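2,5-dihydroxypyridine 5,6-dioxygenase (Pseudomonas putida KT2440, PDB 7CUP) catalyses the iron-dependent ring cleavage of 2,5-dihydroxypyridine by O2 between carbons 5 and 6, giving N-formylmaleamate in aerobic nicotinate degradation. Local coordinates at residues I263-W268 with H318-L323; G297-S302 with C326-D331; T303-E308 with R313-H318. All blocks are in the same frame, centred on the assembly; numbering follows the deposited sequence.

Contact 1: residues I263-W268 with H318-L323; sequences ISHIGW and HLDIPL. With FE (Fe (III) ion), chain G.
H265, H318 and D320 meet at the iron, each giving one atom. The tight part lies here: H265 NE2 and H318 NE2 each bind the metal at 2.2 Å and D320 OD1 at 2.3 Å. H265 NE2 and D320 OD1 are 3.2 Å apart because they share the ion, not because they bond to each other. The H265 ring stands at 62° to the D320 carboxylate, and the two side chains cross at about a right angle. CG of H265 sits between its backbone N and carbonyl carbon (chi1 62°), which carries the ring off the strand to the metal. Behind this first shell, H318 ND1 hydrogen-bonds to T73 O and D320 OD2 forms a salt bridge with R293, second-shell bonds that probably limit the turning of both groups.

The backbones are far looser, with the CA atoms of H265 and D320 8.8 Å apart; strand 299-303 runs between them and sends S302 OG to the iron. Two waters take the remaining places, water 2 roughly trans to D320 OD1 and water 1 to S302 OG. Water 1 also donates to D320 OD2 at 2.8 Å.

The histidines stand nearly opposite each other across a six-coordinate, near-octahedral metal, so the two histidines and the aspartate do not share one face. With two sites held by water, the chemistry is consistent with exchange for substrate or dioxygen.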
loop_
_atom_site.group_PDB
_atom_site.type_symbol
_atom_site.label_atom_id
_atom_site.label_comp_id
_atom_site.label_asym_id
_atom_site.label_seq_id
_atom_site.Cartn_x
_atom_site.Cartn_y
_atom_site.Cartn_z
ATOM N N ILE A 263 -41.711 15.222 11.372
ATOM C CA ILE A 263 -41.735 14.693 9.992
ATOM C C ILE A 263 -41.057 15.703 9.075
ATOM O O ILE A 263 -41.403 16.916 9.109
ATOM C CB ILE A 263 -43.144 14.351 9.525
ATOM C CG1 ILE A 263 -43.820 13.357 10.472
ATOM C CG2 ILE A 263 -43.104 13.825 8.106
ATOM C CD1 ILE A 263 -43.108 12.003 10.613
ATOM N N SER A 264 -40.087 15.208 8.306
ATOM C CA SER A 264 -39.304 15.990 7.320
ATOM C C SER A 264 -39.849 15.677 5.928
ATOM O O SER A 264 -41.010 15.982 5.665
ATOM C CB SER A 264 -37.826 15.715 7.472
ATOM O OG SER A 264 -37.287 16.571 8.473
ATOM N N HIS A 265 -39.054 15.100 5.035
ATOM C CA HIS A 265 -39.445 15.021 3.613
ATOM C C HIS A 265 -40.387 13.835 3.423
ATOM O O HIS A 265 -40.357 12.887 4.240
ATOM C CB HIS A 265 -38.215 15.071 2.696
ATOM C CG HIS A 265 -37.255 13.953 2.863
ATOM N ND1 HIS A 265 -37.447 12.726 2.260
ATOM C CD2 HIS A 265 -36.089 13.883 3.535
ATOM C CE1 HIS A 265 -36.440 11.927 2.564
ATOM N NE2 HIS A 265 -35.600 12.616 3.350
ATOM N N ILE A 266 -41.236 13.930 2.404
ATOM C CA ILE A 266 -42.300 12.945 2.088
ATOM C C ILE A 266 -42.330 12.898 0.578
ATOM O O ILE A 266 -42.205 13.964 -0.023
ATOM C CB ILE A 266 -43.637 13.382 2.730
ATOM C CG1 ILE A 266 -43.990 14.831 2.401
ATOM C CG2 ILE A 266 -43.596 13.188 4.230
ATOM C CD1 ILE A 266 -45.400 15.217 2.810
ATOM N N GLY A 267 -42.380 11.724 -0.021
ATOM C CA GLY A 267 -42.283 11.642 -1.481
ATOM C C GLY A 267 -42.442 10.221 -1.942
ATOM O O GLY A 267 -42.861 9.386 -1.138
ATOM N N TRP A 268 -42.113 9.942 -3.192
ATOM C CA TRP A 268 -42.255 8.573 -3.734
ATOM C C TRP A 268 -41.124 8.269 -4.715
ATOM O O TRP A 268 -40.478 9.206 -5.197
ATOM C CB TRP A 268 -43.666 8.360 -4.303
ATOM C CG TRP A 268 -44.018 9.091 -5.559
ATOM C CD1 TRP A 268 -43.981 8.586 -6.820
ATOM C CD2 TRP A 268 -44.503 10.441 -5.688
ATOM N NE1 TRP A 268 -44.370 9.534 -7.726
ATOM C CE2 TRP A 268 -44.721 10.671 -7.060
ATOM C CE3 TRP A 268 -44.786 11.463 -4.783
ATOM C CZ2 TRP A 268 -45.219 11.876 -7.556
ATOM C CZ3 TRP A 268 -45.242 12.670 -5.270
ATOM C CH2 TRP A 268 -45.462 12.867 -6.636
ATOM N N HIS A 318 -31.639 11.589 12.289
ATOM C CA HIS A 318 -32.267 11.526 10.951
ATOM C C HIS A 318 -32.626 10.079 10.585
ATOM O O HIS A 318 -31.715 9.212 10.545
ATOM C CB HIS A 318 -31.310 12.152 9.944
ATOM C CG HIS A 318 -31.766 11.948 8.547
ATOM N ND1 HIS A 318 -31.097 11.130 7.671
ATOM C CD2 HIS A 318 -32.861 12.394 7.911
ATOM C CE1 HIS A 318 -31.741 11.093 6.531
ATOM N NE2 HIS A 318 -32.817 11.865 6.653
ATOM N N LEU A 319 -33.901 9.825 10.279
ATOM C CA LEU A 319 -34.380 8.514 9.755
ATOM C C LEU A 319 -35.026 8.706 8.386
ATOM O O LEU A 319 -35.690 9.739 8.179
ATOM C CB LEU A 319 -35.382 7.892 10.728
ATOM C CG LEU A 319 -34.886 7.726 12.159
ATOM C CD1 LEU A 319 -36.003 7.155 13.022
ATOM C CD2 LEU A 319 -33.643 6.841 12.235
ATOM N N ASP A 320 -34.746 7.778 7.468
ATOM C CA ASP A 320 -35.434 7.594 6.168
ATOM C C ASP A 320 -36.171 6.275 6.258
ATOM O O ASP A 320 -35.540 5.249 6.634
ATOM C CB ASP A 320 -34.470 7.631 4.985
ATOM C CG ASP A 320 -34.034 9.044 4.654
ATOM O OD1 ASP A 320 -34.771 9.955 5.010
ATOM O OD2 ASP A 320 -32.949 9.215 4.086
ATOM N N ILE A 321 -37.457 6.303 5.934
ATOM C CA ILE A 321 -38.360 5.134 6.106
ATOM C C ILE A 321 -39.209 4.984 4.853
ATOM O O ILE A 321 -40.165 5.729 4.674
ATOM C CB ILE A 321 -39.231 5.308 7.358
ATOM C CG1 ILE A 321 -38.364 5.494 8.599
ATOM C CG2 ILE A 321 -40.189 4.140 7.475
ATOM C CD1 ILE A 321 -39.134 5.837 9.867
ATOM N N PRO A 322 -38.890 4.017 3.969
ATOM C CA PRO A 322 -39.742 3.669 2.834
ATOM C C PRO A 322 -40.803 2.615 3.183
ATOM O O PRO A 322 -40.500 1.659 3.852
ATOM C CB PRO A 322 -38.778 3.078 1.798
ATOM C CG PRO A 322 -37.564 2.616 2.602
ATOM C CD PRO A 322 -37.640 3.241 3.974
ATOM N N LEU A 323 -42.022 2.807 2.683
ATOM C CA LEU A 323 -43.147 1.858 2.868
ATOM C C LEU A 323 -43.549 1.304 1.509
ATOM O O LEU A 323 -43.551 2.080 0.521
ATOM C CB LEU A 323 -44.312 2.588 3.535
ATOM C CG LEU A 323 -43.961 3.344 4.798
ATOM C CD1 LEU A 323 -45.173 4.110 5.281
ATOM C CD2 LEU A 323 -43.445 2.393 5.874
HETATM FE FE FE G . -34.393 12.218 5.164
HETATM O O HOH W 1 -32.685 12.002 3.616
HETATM O O HOH W 2 -33.955 14.378 5.982
#

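Contact 2: residues G297-S302 with C326-D331; sequences GNFLFS and CDIYLD. With FE (Fe (III) ion), chain G.
The phenyl ring of F299 is met obliquely by the I328 methyl CD1, which reaches in near the root of the side chain and approaches F299 CB to 3.9 Å. The other side chain with a flat group, N298, leaves its backbone away from 326-331, and its amide ND2 hydrogen-bonds to R293 O. It is the main-chain O of N298 that meets the opposite segment, 3.7 Å from I328 CD1, so this one methyl touches both residues.

I328 reaches so far because its chain is stretched: chi2 is 172°, which makes CD1 the leading atom. C326 adds a looser touch from the start of its segment, its SG 4.3 Å from F299 CB. F299 directs its ring past both, with CG anti to the backbone N (chi1 174°), into a filling of L155, V157, I266 and L323. The direct packing is thus apolar and modest, burying 172 Å² in all. A polar link runs through water 3, which donates to G297 O at 2.8 Å and accepts from C326 N at 2.9 Å.

Farther along the same strand lies S302, whose OG, besides being an iron ligand, hydrogen-bonds to L319 O.

Two antiparallel sheets meet here. Strand 299-303 lies between 263-269 and 319-323 in one, while 327-330 lies between 154-158 and 333-337 in the other. I328 and L330 also touch W268 of strand 263-269, and C326 joins F299 on V157 of strand 154-158.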
loop_
_atom_site.group_PDB
_atom_site.type_symbol
_atom_site.label_atom_id
_atom_site.label_comp_id
_atom_site.label_asym_id
_atom_site.label_seq_id
_atom_site.Cartn_x
_atom_site.Cartn_y
_atom_site.Cartn_z
ATOM N N GLY A 297 -42.314 3.224 -6.680
ATOM C CA GLY A 297 -43.630 3.083 -6.020
ATOM C C GLY A 297 -43.563 3.044 -4.501
ATOM O O GLY A 297 -44.604 2.868 -3.871
ATOM N N ASN A 298 -42.401 3.257 -3.891
ATOM C CA ASN A 298 -42.322 3.360 -2.417
ATOM C C ASN A 298 -42.972 4.693 -2.013
ATOM O O ASN A 298 -43.118 5.592 -2.857
ATOM C CB ASN A 298 -40.878 3.135 -1.899
ATOM C CG ASN A 298 -39.917 4.305 -2.065
ATOM O OD1 ASN A 298 -40.319 5.431 -2.355
ATOM N ND2 ASN A 298 -38.628 4.059 -1.853
ATOM N N PHE A 299 -43.364 4.801 -0.753
ATOM C CA PHE A 299 -43.570 6.089 -0.054
ATOM C C PHE A 299 -42.395 6.246 0.906
ATOM O O PHE A 299 -42.167 5.350 1.728
ATOM C CB PHE A 299 -44.891 6.130 0.711
ATOM C CG PHE A 299 -45.045 7.369 1.544
ATOM C CD1 PHE A 299 -45.130 8.609 0.944
ATOM C CD2 PHE A 299 -45.046 7.303 2.916
ATOM C CE1 PHE A 299 -45.233 9.763 1.710
ATOM C CE2 PHE A 299 -45.186 8.445 3.683
ATOM C CZ PHE A 299 -45.257 9.679 3.077
ATOM N N LEU A 300 -41.663 7.340 0.776
ATOM C CA LEU A 300 -40.481 7.615 1.615
ATOM C C LEU A 300 -40.799 8.831 2.448
ATOM O O LEU A 300 -41.024 9.904 1.859
ATOM C CB LEU A 300 -39.264 7.878 0.724
ATOM C CG LEU A 300 -37.968 8.178 1.471
ATOM C CD1 LEU A 300 -37.536 6.985 2.325
ATOM C CD2 LEU A 300 -36.868 8.561 0.486
ATOM N N PHE A 301 -40.767 8.674 3.758
ATOM C CA PHE A 301 -40.774 9.835 4.667
ATOM C C PHE A 301 -39.505 9.814 5.501
ATOM O O PHE A 301 -38.832 8.775 5.582
ATOM C CB PHE A 301 -42.024 9.879 5.545
ATOM C CG PHE A 301 -42.175 8.779 6.552
ATOM C CD1 PHE A 301 -42.572 7.513 6.156
ATOM C CD2 PHE A 301 -41.950 9.020 7.898
ATOM C CE1 PHE A 301 -42.728 6.503 7.091
ATOM C CE2 PHE A 301 -42.115 8.007 8.830
ATOM C CZ PHE A 301 -42.506 6.755 8.422
ATOM N N SER A 302 -39.249 10.953 6.123
ATOM C CA SER A 302 -38.044 11.198 6.926
ATOM C C SER A 302 -38.437 11.907 8.228
ATOM O O SER A 302 -39.570 12.446 8.307
ATOM C CB SER A 302 -37.042 11.979 6.114
ATOM O OG SER A 302 -35.895 12.229 6.907
ATOM N N CYS A 326 -48.354 1.035 -0.815
ATOM C CA CYS A 326 -49.062 2.245 -0.348
ATOM C C CYS A 326 -49.852 2.816 -1.520
ATOM O O CYS A 326 -49.436 2.624 -2.687
ATOM C CB CYS A 326 -48.127 3.306 0.225
ATOM S SG CYS A 326 -47.598 2.994 1.931
ATOM N N ASP A 327 -50.984 3.433 -1.197
ATOM C CA ASP A 327 -51.723 4.334 -2.104
ATOM C C ASP A 327 -51.286 5.747 -1.737
ATOM O O ASP A 327 -51.338 6.099 -0.544
ATOM C CB ASP A 327 -53.235 4.118 -1.986
ATOM C CG ASP A 327 -53.725 2.718 -2.319
ATOM O OD1 ASP A 327 -53.047 1.992 -3.070
ATOM O OD2 ASP A 327 -54.793 2.368 -1.816
ATOM N N ILE A 328 -50.839 6.516 -2.727
ATOM C CA ILE A 328 -50.362 7.910 -2.508
ATOM C C ILE A 328 -51.201 8.838 -3.380
ATOM O O ILE A 328 -51.254 8.607 -4.640
ATOM C CB ILE A 328 -48.863 8.070 -2.827
ATOM C CG1 ILE A 328 -48.009 6.962 -2.204
ATOM C CG2 ILE A 328 -48.408 9.455 -2.398
ATOM C CD1 ILE A 328 -46.564 6.980 -2.669
ATOM N N TYR A 329 -51.763 9.869 -2.746
ATOM C CA TYR A 329 -52.615 10.895 -3.404
ATOM C C TYR A 329 -52.010 12.286 -3.262
ATOM O O TYR A 329 -51.525 12.667 -2.154
ATOM C CB TYR A 329 -54.024 10.914 -2.803
ATOM C CG TYR A 329 -54.730 9.601 -2.930
ATOM C CD1 TYR A 329 -54.636 8.646 -1.930
ATOM C CD2 TYR A 329 -55.460 9.301 -4.060
ATOM C CE1 TYR A 329 -55.268 7.422 -2.049
ATOM C CE2 TYR A 329 -56.101 8.082 -4.194
ATOM C CZ TYR A 329 -55.999 7.145 -3.186
ATOM O OH TYR A 329 -56.613 5.943 -3.327
ATOM N N LEU A 330 -52.097 13.022 -4.371
ATOM C CA LEU A 330 -51.921 14.489 -4.447
ATOM C C LEU A 330 -53.314 15.115 -4.593
ATOM O O LEU A 330 -53.995 14.835 -5.608
ATOM C CB LEU A 330 -51.036 14.809 -5.653
ATOM C CG LEU A 330 -49.611 14.273 -5.555
ATOM C CD1 LEU A 330 -48.783 14.747 -6.741
ATOM C CD2 LEU A 330 -48.973 14.682 -4.224
ATOM N N ASP A 331 -53.742 15.877 -3.588
ATOM C CA ASP A 331 -55.176 16.227 -3.444
ATOM C C ASP A 331 -55.941 14.900 -3.548
ATOM O O ASP A 331 -55.633 14.003 -2.730
ATOM C CB ASP A 331 -55.495 17.338 -4.438
ATOM C CG ASP A 331 -54.540 18.497 -4.227
ATOM O OD1 ASP A 331 -53.889 18.883 -5.176
ATOM O OD2 ASP A 331 -54.414 18.954 -3.084
HETATM FE FE FE G . -34.393 12.218 5.164
HETATM O O HOH W 3 -45.709 2.204 -1.356
HETATM O O HOH W 2 -33.955 14.378 5.982
HETATM O O HOH W 1 -32.685 12.002 3.616
#

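Contact 3: residues T303-E308 with R313-H318. With FE (Fe (III) ion), chain G.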
loop_
_atom_site.group_PDB
_atom_site.type_symbol
_atom_site.label_atom_id
_atom_site.label_comp_id
_atom_site.label_asym_id
_atom_site.label_seq_id
_atom_site.Cartn_x
_atom_site.Cartn_y
_atom_site.Cartn_z
ATOM N N THR A 303 -37.520 11.894 9.197
ATOM C CA THR A 303 -37.701 12.510 10.530
ATOM C C THR A 303 -36.496 13.395 10.845
ATOM O O THR A 303 -35.408 13.148 10.281
ATOM C CB THR A 303 -37.898 11.444 11.608
ATOM O OG1 THR A 303 -36.656 10.769 11.829
ATOM C CG2 THR A 303 -38.999 10.470 11.249
ATOM N N GLY A 304 -36.701 14.370 11.733
ATOM C CA GLY A 304 -35.649 15.208 12.317
ATOM C C GLY A 304 -35.487 16.521 11.555
ATOM O O GLY A 304 -36.460 17.241 11.338
ATOM N N PRO A 305 -34.248 16.850 11.125
ATOM C CA PRO A 305 -33.907 18.205 10.696
ATOM C C PRO A 305 -34.609 18.610 9.395
ATOM O O PRO A 305 -34.883 17.757 8.568
ATOM C CB PRO A 305 -32.388 18.154 10.461
ATOM C CG PRO A 305 -32.086 16.682 10.194
ATOM C CD PRO A 305 -33.114 15.913 11.002
ATOM N N ASN A 306 -34.897 19.898 9.250
ATOM C CA ASN A 306 -35.530 20.439 8.021
ATOM C C ASN A 306 -34.975 21.833 7.710
ATOM O O ASN A 306 -35.590 22.481 6.847
ATOM C CB ASN A 306 -37.065 20.393 8.111
ATOM C CG ASN A 306 -37.665 21.184 9.262
ATOM O OD1 ASN A 306 -36.951 21.692 10.133
ATOM N ND2 ASN A 306 -38.988 21.270 9.296
ATOM N N THR A 307 -33.844 22.256 8.308
ATOM C CA THR A 307 -33.244 23.606 8.045
ATOM C C THR A 307 -32.724 23.688 6.608
ATOM O O THR A 307 -32.630 24.807 6.125
ATOM C CB THR A 307 -32.092 24.023 8.972
ATOM O OG1 THR A 307 -31.010 23.128 8.728
ATOM C CG2 THR A 307 -32.453 24.026 10.438
ATOM N N GLU A 308 -32.435 22.560 5.947
ATOM C CA GLU A 308 -32.009 22.538 4.518
ATOM C C GLU A 308 -33.026 23.293 3.643
ATOM O O GLU A 308 -32.622 23.721 2.577
ATOM C CB GLU A 308 -31.807 21.111 4.002
ATOM C CG GLU A 308 -33.082 20.298 3.954
ATOM C CD GLU A 308 -32.867 18.796 3.868
ATOM O OE1 GLU A 308 -32.602 18.297 2.752
ATOM O OE2 GLU A 308 -32.953 18.127 4.917
ATOM N N ARG A 313 -36.006 22.928 12.580
ATOM C CA ARG A 313 -35.323 21.799 13.264
ATOM C C ARG A 313 -33.897 21.608 12.716
ATOM O O ARG A 313 -33.753 21.396 11.504
ATOM C CB ARG A 313 -36.227 20.578 13.106
ATOM C CG ARG A 313 -37.626 20.786 13.680
ATOM C CD ARG A 313 -38.259 19.438 13.962
ATOM N NE ARG A 313 -38.344 18.723 12.703
ATOM C CZ ARG A 313 -39.273 18.936 11.775
ATOM N NH1 ARG A 313 -40.239 19.822 11.973
ATOM N NH2 ARG A 313 -39.250 18.243 10.649
ATOM N N LYS A 314 -32.873 21.656 13.576
ATOM C CA LYS A 314 -31.477 21.325 13.169
ATOM C C LYS A 314 -30.959 20.079 13.913
ATOM O O LYS A 314 -29.735 19.873 13.929
ATOM C CB LYS A 314 -30.563 22.532 13.389
ATOM C CG LYS A 314 -30.295 22.903 14.844
ATOM C CD LYS A 314 -28.926 23.547 15.086
ATOM C CE LYS A 314 -28.489 24.534 14.016
ATOM N NZ LYS A 314 -29.557 25.512 13.680
ATOM N N THR A 315 -31.843 19.277 14.501
ATOM C CA THR A 315 -31.491 18.084 15.323
ATOM C C THR A 315 -30.685 17.112 14.461
ATOM O O THR A 315 -30.931 16.998 13.267
ATOM C CB THR A 315 -32.746 17.420 15.904
ATOM O OG1 THR A 315 -32.344 16.411 16.826
ATOM C CG2 THR A 315 -33.626 16.802 14.844
ATOM N N PRO A 316 -29.640 16.454 15.004
ATOM C CA PRO A 316 -28.821 15.538 14.211
ATOM C C PRO A 316 -29.508 14.206 13.887
ATOM O O PRO A 316 -29.122 13.575 12.928
ATOM C CB PRO A 316 -27.626 15.264 15.125
ATOM C CG PRO A 316 -28.177 15.439 16.514
ATOM C CD PRO A 316 -29.165 16.573 16.388
ATOM N N CYS A 317 -30.481 13.790 14.697
ATOM C CA CYS A 317 -31.148 12.471 14.525
ATOM C C CYS A 317 -31.988 12.457 13.238
ATOM O O CYS A 317 -32.962 13.203 13.146
ATOM C CB CYS A 317 -32.003 12.146 15.733
ATOM S SG CYS A 317 -32.772 10.514 15.639
ATOM N N HIS A 318 -31.639 11.589 12.289
ATOM C CA HIS A 318 -32.267 11.526 10.951
ATOM C C HIS A 318 -32.626 10.079 10.585
ATOM O O HIS A 318 -31.715 9.212 10.545
ATOM C CB HIS A 318 -31.310 12.152 9.944
ATOM C CG HIS A 318 -31.766 11.948 8.547
ATOM N ND1 HIS A 318 -31.097 11.130 7.671
ATOM C CD2 HIS A 318 -32.861 12.394 7.911
ATOM C CE1 HIS A 318 -31.741 11.093 6.531
ATOM N NE2 HIS A 318 -32.817 11.865 6.653
HETATM FE FE FE G . -34.393 12.218 5.164
HETATM O O HOH W 4 -35.123 11.829 13.701
HETATM O O HOH W 2 -33.955 14.378 5.982
HETATM O O HOH W 1 -32.685 12.002 3.616
#
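R313 and N306 hold each other by a reciprocal pair of bonds: R313 N donates to N306 OD1 at 2.9 Å, almost in line with the amide C=O, and N306 N donates to R313 O at 2.9 Å. The arginine side chain, bent at chi3 (-61°), then swings back so that NE meets G304 O at 2.8 Å, with that oxygen close to the guanidinium plane; NH2 adds a weak bond to the same carbonyl. The N306 amide lies over one guanidinium face, its CG 3.6 Å above the plane and the two planes 32° apart. Replacing R313 with an alanine would probably leave G304 O without both side-chain donors and the N306 amide without the flat group beneath it. Apart from T303, which ends its strand, both segments lie in the long connection of a beta hairpin between neighbouring antiparallel strands 299-303 and 319-323. The returning limb ends at the iron ligand H318, whose CA makes a CA-H...O contact with T303 O at 3.6 Å. G304, having no side chain, brings its CA to 3.5 Å from C317 O in another such contact. The P305 ring packs on main-chain oxygens, CG 3.3 Å from T315 O. Water 4 links T303 OG1 to C317 O, and T315 OG1 hydrogen-bonds to D257. On the exposed flank T307 CG2 rests against R313 O and, 3.8 Å off, against K314 CB.

How the contacts relate
Contact 2 is wholly buried and contact 1 nearly so, H318 being partly exposed; contact 3 reaches the surface at one flank. Contact 1 and the 299-303 side of contact 2 lie in one antiparallel sheet, where L323 N probably bonds to F299 O, while 327-330 belongs to a second. Contact 3 lies in the loop joining strands 299-303 and 319-323, nested along the chain inside the loops closed by the others; it shares H318 with contact 1, and its P305 O probably accepts a hydrogen bond from S264 OG. Each contact holds an iron ligand, but the apolar packing of contact 2 lies at the far end of the strand from S302, and contact 3 relies mainly on main-chain carbonyls, an arginine and an asparagine.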